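Local coordinates for sugar ABC transporter substrate-binding protein, BlMnBP1 (Bifidobacterium animalis subsp. lactis ATCC 27673, PDB 6I5R) that binds mannobiose and probably other manno-oligosaccharides, and is likely to deliver them to the ABC transporter that confers growth on beta-mannan, at residues K312-I317 with D375-T380. Sequence-based numbering, arbitrary orientation.
Sequences KQYATI and DVELIT
Ile379 O takes the backbone N-H of Ile317 at 2.7 Å, with the donor nearly along the C=O axis and the N-H bent only to 161°. The same oxygen also receives a CA-H...O contact from Thr316. Three more bonds zip the two parallel strands: Glu377 N to Gln313 O, Ala315 N to Glu377 O, and Ile379 N to Ala315 O, the last at 3.0 Å. Glu377, Ala315 and Ile379 thus each use both N-H and C=O across the pair. At the N-terminal end, a water accepts from Gln313 N and donates to Asp375 O. Lys312 NZ appears bonded to that carbonyl too, but both bonds to Asp375 O are less certain, since its modelled place is doubtful. Lys312 CG, anti to its backbone N (chi1 174°), lies 4.1 Å from Glu377 CB. The bent lysine chain crosses Glu377 at about a right angle, and Lys312 NZ stays 4.1 Å from Glu377 OE1, opposite charges beyond salt-bridge range. An alanine in place of Lys312 would probably leave the Glu377 carboxylate without this nearby positive charge and open a gap beside Glu377 CB. On the sheet face that carries Tyr314, Glu377 and Ile379, the phenol runs alongside Glu377, Tyr314 CD2 3.7 Å from Glu377 CB; Ile379 CD1 meets Tyr314 CD2 obliquely at 3.9 Å. On the other sheet face, Ala315 CB touches Leu378 CD2. Ala315 CB also meets Val376 CG1, and Ile317 CD1 reaches Leu378 CB at 3.9 Å. Outside the pair, Asn210 OD1 accepts from Thr316 N, and Val376 also touches Pro304 of strand 300-304. Short strand 377-379 thereby adds a parallel neighbour to strand 314-325 in the mixed beta-sheet of this periplasmic-binding-protein-like fold.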
ATOM      1  N   LYS A 312     -16.324 -15.759   6.279  1.00 16.39           N
ATOM      2  CA  LYS A 312     -15.470 -15.613   5.111  1.00 18.37           C
ATOM      3  C   LYS A 312     -14.367 -14.603   5.396  1.00 20.11           C
ATOM      4  O   LYS A 312     -14.566 -13.638   6.132  1.00 20.36           O
ATOM      5  CB  LYS A 312     -16.275 -15.156   3.858  1.00 20.46           C
ATOM      6  CG  LYS A 312     -15.408 -14.837   2.617  1.00 26.94           C
ATOM      7  CD  LYS A 312     -14.620 -16.038   2.102  1.00 26.31           C
ATOM      8  CE  LYS A 312     -14.729 -16.169   0.547  1.00 27.41           C
ATOM      9  NZ  LYS A 312     -14.780 -17.608   0.045  1.00 31.94           N
ATOM     10  N   GLN A 313     -13.203 -14.851   4.843  1.00 16.39           N
ATOM     11  CA  GLN A 313     -12.098 -13.911   4.910  1.00 18.91           C
ATOM     12  C   GLN A 313     -12.097 -13.075   3.644  1.00 19.50           C
ATOM     13  O   GLN A 313     -12.477 -13.553   2.572  1.00 16.90           O
ATOM     14  CB  GLN A 313     -10.773 -14.642   5.064  1.00 17.20           C
ATOM     15  CG  GLN A 313     -10.663 -15.346   6.377  1.00 16.88           C
ATOM     16  CD  GLN A 313      -9.248 -15.640   6.721  1.00 19.61           C
ATOM     17  OE1 GLN A 313      -8.651 -14.973   7.580  1.00 20.66           O
ATOM     18  NE2 GLN A 313      -8.697 -16.656   6.091  1.00 17.32           N
ATOM     19  N   TYR A 314     -11.681 -11.811   3.786  1.00 16.79           N
ATOM     20  CA  TYR A 314     -11.651 -10.848   2.698  1.00 16.39           C
ATOM     21  C   TYR A 314     -10.278 -10.200   2.603  1.00 16.39           C
ATOM     22  O   TYR A 314      -9.579 -10.024   3.612  1.00 22.72           O
ATOM     23  CB  TYR A 314     -12.682  -9.741   2.898  1.00 16.39           C
ATOM     24  CG  TYR A 314     -14.104 -10.186   2.786  1.00 19.30           C
ATOM     25  CD1 TYR A 314     -14.726 -10.797   3.844  1.00 19.70           C
ATOM     26  CD2 TYR A 314     -14.841  -9.978   1.617  1.00 18.00           C
ATOM     27  CE1 TYR A 314     -16.038 -11.212   3.767  1.00 19.82           C
ATOM     28  CE2 TYR A 314     -16.163 -10.380   1.528  1.00 17.76           C
ATOM     29  CZ  TYR A 314     -16.745 -11.021   2.615  1.00 17.90           C
ATOM     30  OH  TYR A 314     -18.049 -11.439   2.584  1.00 23.84           O
ATOM     31  N   ALA A 315      -9.895  -9.853   1.377  1.00 19.49           N
ATOM     32  CA  ALA A 315      -8.673  -9.101   1.125  1.00 16.39           C
ATOM     33  C   ALA A 315      -8.950  -8.102   0.010  1.00 16.39           C
ATOM     34  O   ALA A 315      -9.444  -8.474  -1.060  1.00 16.97           O
ATOM     35  CB  ALA A 315      -7.511 -10.036   0.754  1.00 21.65           C
ATOM     36  N   THR A 316      -8.644  -6.833   0.274  1.00 21.40           N
ATOM     37  CA  THR A 316      -8.803  -5.775  -0.717  1.00 19.78           C
ATOM     38  C   THR A 316      -7.590  -5.744  -1.634  1.00 16.39           C
ATOM     39  O   THR A 316      -6.454  -5.810  -1.166  1.00 26.56           O
ATOM     40  CB  THR A 316      -8.942  -4.409  -0.040  1.00 23.54           C
ATOM     41  OG1 THR A 316     -10.131  -4.394   0.765  1.00 17.54           O
ATOM     42  CG2 THR A 316      -8.967  -3.293  -1.077  1.00 23.78           C
ATOM     43  N   ILE A 317      -7.824  -5.665  -2.928  1.00 16.65           N
ATOM     44  CA  ILE A 317      -6.759  -5.382  -3.881  1.00 19.33           C
ATOM     45  C   ILE A 317      -6.762  -3.896  -4.159  1.00 23.08           C
ATOM     46  O   ILE A 317      -7.811  -3.317  -4.481  1.00 16.45           O
ATOM     47  CB  ILE A 317      -6.930  -6.172  -5.176  1.00 18.70           C
ATOM     48  CG1 ILE A 317      -6.760  -7.651  -4.880  1.00 19.94           C
ATOM     49  CG2 ILE A 317      -5.919  -5.701  -6.162  1.00 19.83           C
ATOM     50  CD1 ILE A 317      -7.346  -8.480  -5.971  1.00 23.50           C
ATOM     51  N   ASP A 375      -9.828 -19.588  -0.789  1.00 26.08           N
ATOM     52  CA  ASP A 375     -11.139 -19.368  -0.206  1.00 24.38           C
ATOM     53  C   ASP A 375     -11.342 -17.927   0.227  1.00 24.47           C
ATOM     54  O   ASP A 375     -12.311 -17.637   0.924  1.00 23.62           O
ATOM     55  CB  ASP A 375     -11.348 -20.261   1.002  1.00 24.88           C
ATOM     56  CG  ASP A 375     -11.488 -21.716   0.640  1.00 27.73           C
ATOM     57  OD1 ASP A 375     -11.624 -22.029  -0.567  1.00 36.41           O
ATOM     58  OD2 ASP A 375     -11.464 -22.531   1.591  1.00 36.25           O
ATOM     59  N   VAL A 376     -10.445 -17.044  -0.133  1.00 18.29           N
ATOM     60  CA  VAL A 376     -10.541 -15.640   0.255  1.00 22.19           C
ATOM     61  C   VAL A 376     -11.315 -14.859  -0.800  1.00 20.60           C
ATOM     62  O   VAL A 376     -11.095 -15.016  -1.998  1.00 16.39           O
ATOM     63  CB  VAL A 376      -9.134 -15.045   0.467  1.00 19.61           C
ATOM     64  CG1 VAL A 376      -9.230 -13.556   0.620  1.00 21.86           C
ATOM     65  CG2 VAL A 376      -8.485 -15.686   1.687  1.00 22.76           C
ATOM     66  N   GLU A 377     -12.209 -13.980  -0.358  1.00 16.39           N
ATOM     67  CA  GLU A 377     -12.936 -13.125  -1.287  1.00 18.46           C
ATOM     68  C   GLU A 377     -12.068 -11.907  -1.555  1.00 26.27           C
ATOM     69  O   GLU A 377     -11.801 -11.111  -0.645  1.00 19.60           O
ATOM     70  CB  GLU A 377     -14.296 -12.720  -0.742  1.00 20.28           C
ATOM     71  CG  GLU A 377     -15.196 -12.188  -1.845  1.00 29.60           C
ATOM     72  CD  GLU A 377     -15.681 -13.281  -2.808  1.00 24.63           C
ATOM     73  OE1 GLU A 377     -15.796 -14.451  -2.348  1.00 28.67           O
ATOM     74  OE2 GLU A 377     -15.921 -12.967  -4.007  1.00 32.98           O
ATOM     75  N   LEU A 378     -11.594 -11.780  -2.792  1.00 16.39           N
ATOM     76  CA  LEU A 378     -10.768 -10.649  -3.180  1.00 19.74           C
ATOM     77  C   LEU A 378     -11.671  -9.543  -3.712  1.00 20.48           C
ATOM     78  O   LEU A 378     -12.410  -9.753  -4.681  1.00 24.18           O
ATOM     79  CB  LEU A 378      -9.751 -11.054  -4.240  1.00 21.61           C
ATOM     80  CG  LEU A 378      -8.759 -12.152  -3.888  1.00 21.63           C
ATOM     81  CD1 LEU A 378      -7.933 -12.505  -5.091  1.00 24.89           C
ATOM     82  CD2 LEU A 378      -7.915 -11.693  -2.735  1.00 21.82           C
ATOM     83  N   ILE A 379     -11.596  -8.367  -3.091  1.00 16.70           N
ATOM     84  CA  ILE A 379     -12.490  -7.254  -3.381  1.00 23.32           C
ATOM     85  C   ILE A 379     -11.657  -6.003  -3.642  1.00 20.79           C
ATOM     86  O   ILE A 379     -10.482  -5.939  -3.312  1.00 19.59           O
ATOM     87  CB  ILE A 379     -13.498  -6.983  -2.241  1.00 19.95           C
ATOM     88  CG1 ILE A 379     -12.797  -6.870  -0.875  1.00 21.87           C
ATOM     89  CG2 ILE A 379     -14.583  -8.064  -2.208  1.00 20.34           C
ATOM     90  CD1 ILE A 379     -13.783  -6.519   0.275  1.00 18.20           C
ATOM     91  N   THR A 380     -12.305  -4.983  -4.195  1.00 17.54           N
ATOM     92  CA  THR A 380     -11.715  -3.665  -4.348  1.00 19.64           C
ATOM     93  C   THR A 380     -12.654  -2.623  -3.754  1.00 18.42           C
ATOM     94  O   THR A 380     -13.872  -2.819  -3.680  1.00 16.82           O
ATOM     95  CB  THR A 380     -11.456  -3.305  -5.809  1.00 19.22           C
ATOM     96  OG1 THR A 380     -12.710  -3.299  -6.498  1.00 26.94           O
ATOM     97  CG2 THR A 380     -10.504  -4.306  -6.426  1.00 21.25           C
TER
HETATM   98  O   HOH W   1     -12.336 -17.537   3.577  1.00 27.96           O